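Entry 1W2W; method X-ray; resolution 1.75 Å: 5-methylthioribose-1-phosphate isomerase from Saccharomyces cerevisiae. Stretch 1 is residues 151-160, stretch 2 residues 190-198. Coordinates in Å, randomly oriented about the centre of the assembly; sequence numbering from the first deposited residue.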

ATOM      1  N   ASN A 151      -9.747 -26.122   9.206  1.00 11.50           N
ATOM      2  CA  ASN A 151      -9.154 -24.846   9.588  1.00 11.31           C
ATOM      3  C   ASN A 151      -8.646 -24.915  11.023  1.00 11.52           C
ATOM      4  O   ASN A 151      -7.551 -24.437  11.344  1.00 11.48           O
ATOM      5  CB  ASN A 151     -10.178 -23.721   9.472  1.00 11.39           C
ATOM      6  CG  ASN A 151     -10.483 -23.380   8.025  1.00 10.67           C
ATOM      7  OD1 ASN A 151      -9.745 -23.768   7.110  1.00 10.39           O
ATOM      8  ND2 ASN A 151     -11.567 -22.644   7.811  1.00 10.16           N
HETATM    9  N   MSE A 152      -9.442 -25.512  11.898  1.00 11.90           N
HETATM   10  CA  MSE A 152      -8.974 -25.655  13.277  1.00 13.39           C
HETATM   11  C   MSE A 152      -7.766 -26.575  13.377  1.00 13.93           C
HETATM   12  O   MSE A 152      -6.798 -26.270  14.079  1.00 13.86           O
HETATM   13  CB  MSE A 152     -10.119 -26.097  14.176  1.00 14.48           C
HETATM   14  CG  MSE A 152     -11.190 -25.028  14.186  1.00 20.04           C
HETATM   15 SE   MSE A 152     -12.648 -25.456  15.416  1.00 34.43          SE
HETATM   16  CE  MSE A 152     -13.220 -27.156  14.735  1.00 32.27           C
ATOM     17  N   LYS A 153      -7.809 -27.700  12.672  1.00 13.56           N
ATOM     18  CA  LYS A 153      -6.665 -28.610  12.630  1.00 13.75           C
ATOM     19  C   LYS A 153      -5.384 -27.933  12.138  1.00 14.26           C
ATOM     20  O   LYS A 153      -4.342 -28.042  12.786  1.00 14.31           O
ATOM     21  CB  LYS A 153      -6.951 -29.821  11.738  1.00 15.33           C
ATOM     22  CG  LYS A 153      -7.674 -30.973  12.423  1.00 20.95           C
ATOM     23  CD  LYS A 153      -7.990 -32.093  11.427  1.00 24.85           C
ATOM     24  CE  LYS A 153      -6.720 -32.835  11.010  1.00 28.93           C
ATOM     25  NZ  LYS A 153      -6.774 -34.310  11.267  1.00 31.27           N
HETATM   26  N   MSE A 154      -5.454 -27.250  10.998  1.00 12.14           N
HETATM   27  CA  MSE A 154      -4.261 -26.624  10.428  1.00 11.46           C
HETATM   28  C   MSE A 154      -3.785 -25.466  11.304  1.00 11.43           C
HETATM   29  O   MSE A 154      -2.583 -25.184  11.409  1.00 11.53           O
HETATM   30  CB  MSE A 154      -4.487 -26.187   8.970  1.00 12.44           C
HETATM   31  CG  MSE A 154      -5.149 -24.848   8.730  1.00 13.12           C
HETATM   32 SE   MSE A 154      -5.277 -24.650   6.779  1.00 17.35          SE
HETATM   33  CE  MSE A 154      -6.934 -25.690   6.417  1.00 14.73           C
ATOM     34  N   GLY A 155      -4.737 -24.787  11.929  1.00 10.05           N
ATOM     35  CA  GLY A 155      -4.389 -23.706  12.837  1.00 10.62           C
ATOM     36  C   GLY A 155      -3.537 -24.261  13.962  1.00 10.84           C
ATOM     37  O   GLY A 155      -2.470 -23.733  14.269  1.00 10.21           O
ATOM     38  N   ASP A 156      -4.013 -25.339  14.586  1.00 11.43           N
ATOM     39  CA  ASP A 156      -3.257 -25.978  15.662  1.00 12.80           C
ATOM     40  C   ASP A 156      -1.936 -26.589  15.180  1.00 13.32           C
ATOM     41  O   ASP A 156      -0.917 -26.497  15.868  1.00 14.48           O
ATOM     42  CB  ASP A 156      -4.104 -27.063  16.325  1.00 14.75           C
ATOM     43  CG  ASP A 156      -5.245 -26.500  17.139  1.00 17.90           C
ATOM     44  OD1 ASP A 156      -5.302 -25.261  17.361  1.00 17.96           O
ATOM     45  OD2 ASP A 156      -6.135 -27.242  17.607  1.00 19.44           O
ATOM     46  N   ASN A 157      -1.934 -27.198  13.998  1.00 12.10           N
ATOM     47  CA  ASN A 157      -0.687 -27.711  13.425  1.00 12.41           C
ATOM     48  C   ASN A 157       0.368 -26.629  13.250  1.00 12.75           C
ATOM     49  O   ASN A 157       1.534 -26.812  13.606  1.00 12.41           O
ATOM     50  CB  ASN A 157      -0.925 -28.347  12.057  1.00 12.99           C
ATOM     51  CG  ASN A 157      -1.640 -29.679  12.136  1.00 14.53           C
ATOM     52  OD1 ASN A 157      -1.724 -30.312  13.200  1.00 13.75           O
ATOM     53  ND2 ASN A 157      -2.162 -30.117  10.992  1.00 15.25           N
ATOM     54  N   GLY A 158      -0.053 -25.501  12.685  1.00 12.61           N
ATOM     55  CA  GLY A 158       0.852 -24.393  12.461  1.00 11.40           C
ATOM     56  C   GLY A 158       1.328 -23.760  13.758  1.00 11.80           C
ATOM     57  O   GLY A 158       2.505 -23.444  13.882  1.00 11.84           O
ATOM     58  N   ALA A 159       0.428 -23.560  14.714  1.00 11.53           N
ATOM     59  CA  ALA A 159       0.822 -22.987  16.009  1.00 12.22           C
ATOM     60  C   ALA A 159       1.883 -23.856  16.696  1.00 13.21           C
ATOM     61  O   ALA A 159       2.926 -23.365  17.149  1.00 13.20           O
ATOM     62  CB  ALA A 159      -0.398 -22.819  16.923  1.00 11.74           C
ATOM     63  N   LYS A 160       1.612 -25.153  16.769  1.00 11.71           N
ATOM     64  CA  LYS A 160       2.521 -26.090  17.438  1.00 12.86           C
ATOM     65  C   LYS A 160       3.869 -26.108  16.725  1.00 12.92           C
ATOM     66  O   LYS A 160       4.928 -26.108  17.362  1.00 13.38           O
ATOM     67  CB  LYS A 160       1.897 -27.490  17.484  1.00 13.67           C
ATOM     68  CG  LYS A 160       2.836 -28.618  17.919  1.00 19.30           C
ATOM     69  CD  LYS A 160       2.054 -29.929  18.130  1.00 24.37           C
ATOM     70  CE  LYS A 160       2.940 -31.170  18.280  1.00 26.51           C
ATOM     71  NZ  LYS A 160       4.323 -30.886  18.750  1.00 28.39           N
ATOM     72  N   GLY A 190     -15.221 -20.294   8.516  1.00 11.83           N
ATOM     73  CA  GLY A 190     -14.991 -19.901   9.897  1.00 11.84           C
ATOM     74  C   GLY A 190     -13.627 -20.327  10.412  1.00 11.52           C
ATOM     75  O   GLY A 190     -13.078 -21.327   9.960  1.00 10.82           O
ATOM     76  N   TYR A 191     -13.093 -19.555  11.352  1.00 11.13           N
ATOM     77  CA  TYR A 191     -11.777 -19.792  11.961  1.00 10.81           C
ATOM     78  C   TYR A 191     -10.568 -19.427  11.071  1.00 10.71           C
ATOM     79  O   TYR A 191      -9.718 -18.616  11.455  1.00 12.07           O
ATOM     80  CB  TYR A 191     -11.646 -21.209  12.521  1.00 10.58           C
ATOM     81  CG  TYR A 191     -10.550 -21.313  13.554  1.00 11.64           C
ATOM     82  CD1 TYR A 191     -10.767 -20.875  14.854  1.00 13.10           C
ATOM     83  CD2 TYR A 191      -9.300 -21.825  13.227  1.00 12.11           C
ATOM     84  CE1 TYR A 191      -9.780 -20.958  15.808  1.00 13.54           C
ATOM     85  CE2 TYR A 191      -8.300 -21.912  14.172  1.00 12.94           C
ATOM     86  CZ  TYR A 191      -8.547 -21.468  15.462  1.00 13.76           C
ATOM     87  OH  TYR A 191      -7.585 -21.534  16.439  1.00 13.58           O
ATOM     88  N   GLY A 192     -10.499 -20.002   9.872  1.00 10.40           N
ATOM     89  CA  GLY A 192      -9.585 -19.482   8.866  1.00 10.88           C
ATOM     90  C   GLY A 192      -8.318 -20.313   8.730  1.00 11.29           C
ATOM     91  O   GLY A 192      -8.114 -21.300   9.449  1.00 11.19           O
ATOM     92  N   THR A 193      -7.462 -19.885   7.808  1.00  9.98           N
ATOM     93  CA  THR A 193      -6.251 -20.623   7.481  1.00 10.90           C
ATOM     94  C   THR A 193      -5.069 -19.925   8.140  1.00 10.37           C
ATOM     95  O   THR A 193      -4.759 -20.243   9.279  1.00 10.12           O
ATOM     96  CB  THR A 193      -6.085 -20.796   5.968  1.00 11.28           C
ATOM     97  OG1 THR A 193      -6.085 -19.513   5.315  1.00 11.22           O
ATOM     98  CG2 THR A 193      -7.296 -21.524   5.403  1.00 11.67           C
ATOM     99  N   ALA A 194      -4.421 -18.972   7.480  1.00  9.71           N
ATOM    100  CA  ALA A 194      -3.335 -18.268   8.171  1.00  9.78           C
ATOM    101  C   ALA A 194      -3.854 -17.589   9.449  1.00  9.00           C
ATOM    102  O   ALA A 194      -3.196 -17.635  10.485  1.00 10.10           O
ATOM    103  CB  ALA A 194      -2.625 -17.265   7.247  1.00  8.97           C
ATOM    104  N   LEU A 195      -5.025 -16.960   9.391  1.00  9.87           N
ATOM    105  CA  LEU A 195      -5.577 -16.342  10.598  1.00 10.25           C
ATOM    106  C   LEU A 195      -5.973 -17.406  11.624  1.00  9.99           C
ATOM    107  O   LEU A 195      -5.979 -17.128  12.820  1.00  9.99           O
ATOM    108  CB  LEU A 195      -6.748 -15.392  10.307  1.00  9.61           C
ATOM    109  CG  LEU A 195      -7.024 -14.372  11.424  1.00 11.64           C
ATOM    110  CD1 LEU A 195      -5.872 -13.373  11.541  1.00 10.77           C
ATOM    111  CD2 LEU A 195      -8.332 -13.633  11.156  1.00 12.15           C
ATOM    112  N   GLY A 196      -6.276 -18.613  11.154  1.00  9.42           N
ATOM    113  CA  GLY A 196      -6.498 -19.754  12.037  1.00 10.33           C
ATOM    114  C   GLY A 196      -5.283 -20.066  12.895  1.00  9.15           C
ATOM    115  O   GLY A 196      -5.383 -20.285  14.103  1.00 10.38           O
ATOM    116  N   VAL A 197      -4.120 -20.087  12.260  1.00 10.58           N
ATOM    117  CA  VAL A 197      -2.872 -20.328  12.976  1.00 10.57           C
ATOM    118  C   VAL A 197      -2.651 -19.236  14.004  1.00  9.74           C
ATOM    119  O   VAL A 197      -2.236 -19.500  15.131  1.00 10.91           O
ATOM    120  CB  VAL A 197      -1.666 -20.359  12.014  1.00  9.38           C
ATOM    121  CG1 VAL A 197      -0.347 -20.435  12.811  1.00 10.09           C
ATOM    122  CG2 VAL A 197      -1.792 -21.558  11.071  1.00 11.44           C
ATOM    123  N   ILE A 198      -2.913 -17.996  13.601  1.00  9.91           N
ATOM    124  CA  ILE A 198      -2.774 -16.867  14.511  1.00  9.73           C
ATOM    125  C   ILE A 198      -3.753 -17.000  15.686  1.00 10.35           C
ATOM    126  O   ILE A 198      -3.393 -16.747  16.850  1.00 10.92           O
ATOM    127  CB  ILE A 198      -2.939 -15.560  13.708  1.00  9.29           C
ATOM    128  CG1 ILE A 198      -1.656 -15.306  12.900  1.00 10.13           C
ATOM    129  CG2 ILE A 198      -3.280 -14.370  14.615  1.00 12.52           C
ATOM    130  CD1 ILE A 198      -1.896 -14.369  11.707  1.00  9.67           C
TER

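A glycine-lined helix crossing, tightest where Gly 155 meets Val 197, is extended at one end by a loop that Asn 151 anchors with the one hydrogen bond between the two stretches. Residues 151-160 are all helical; in the second stretch a loop runs through Thr 193, at the N-cap position, into a helix that begins at Ala 194. The helix axes approach to 7.4 Å, with 58° between their N-to-C directions. Such proximity depends on bare backbone: the CA atoms of Gly 155 and Val 197 lie 3.7 Å apart, and Gly 155 CA is also 3.7 Å from Gly 196 C. A CB on Gly 155 would fall 2.8 Å from Gly 196 O and 3.0 Å from Tyr 191 CE2, both clashes. One turn on, a CB on Gly 158 would point toward the second helix and clash with Val 197 CG2 at 2.7 Å.

Val 197 fills the room these glycines leave. Its CG2 lies 3.7 Å from Met 154 O and its CG1 3.7 Å from Ala 159 N, so both methyls pack on the backbone of the first helix. The polar groups they cover are already paired within that helix: Met 154 O accepts from Gly 158 N at 2.9 Å, and Ala 159 N donates to Gly 155 O at 2.9 Å.

Toward the start of the first stretch, Asn 151 points its side chain at the loop. Its ND2 donates to Gly 190 O at 2.9 Å, with a nearly straight N-H...O angle of 165°, tying a side-chain amide to a loop carbonyl. Asn 151 CB sits 3.2 Å from Gly 192 O, a carbonyl buried here without a hydrogen-bonding partner. The backbone angles at Gly 190 and Gly 192 themselves call for glycine, since a CB at either would jam against the preceding carbonyl oxygen. Beside this anchor, Thr 193 turns its methyl to the contact: CG2 lies 3.7 Å from Asn 151 OD1 and 4.0 Å from Met 154 SE, the selenium of a selenomethionine.

Tyr 191 lays its ring along the first helix. Selenomethionine Met 152 covers one face, its CG 4.0 Å from the Tyr 191 ring centroid and 20° off the normal, a CH-pi contact in which a methylene next to selenium meets the pi cloud. Asn 151 O lies at the ring edge, 3.7 Å from Tyr 191 CD2, where the ring hydrogens carry slight positive charge. Together the two stretches bury 470 Å², mostly through close packing.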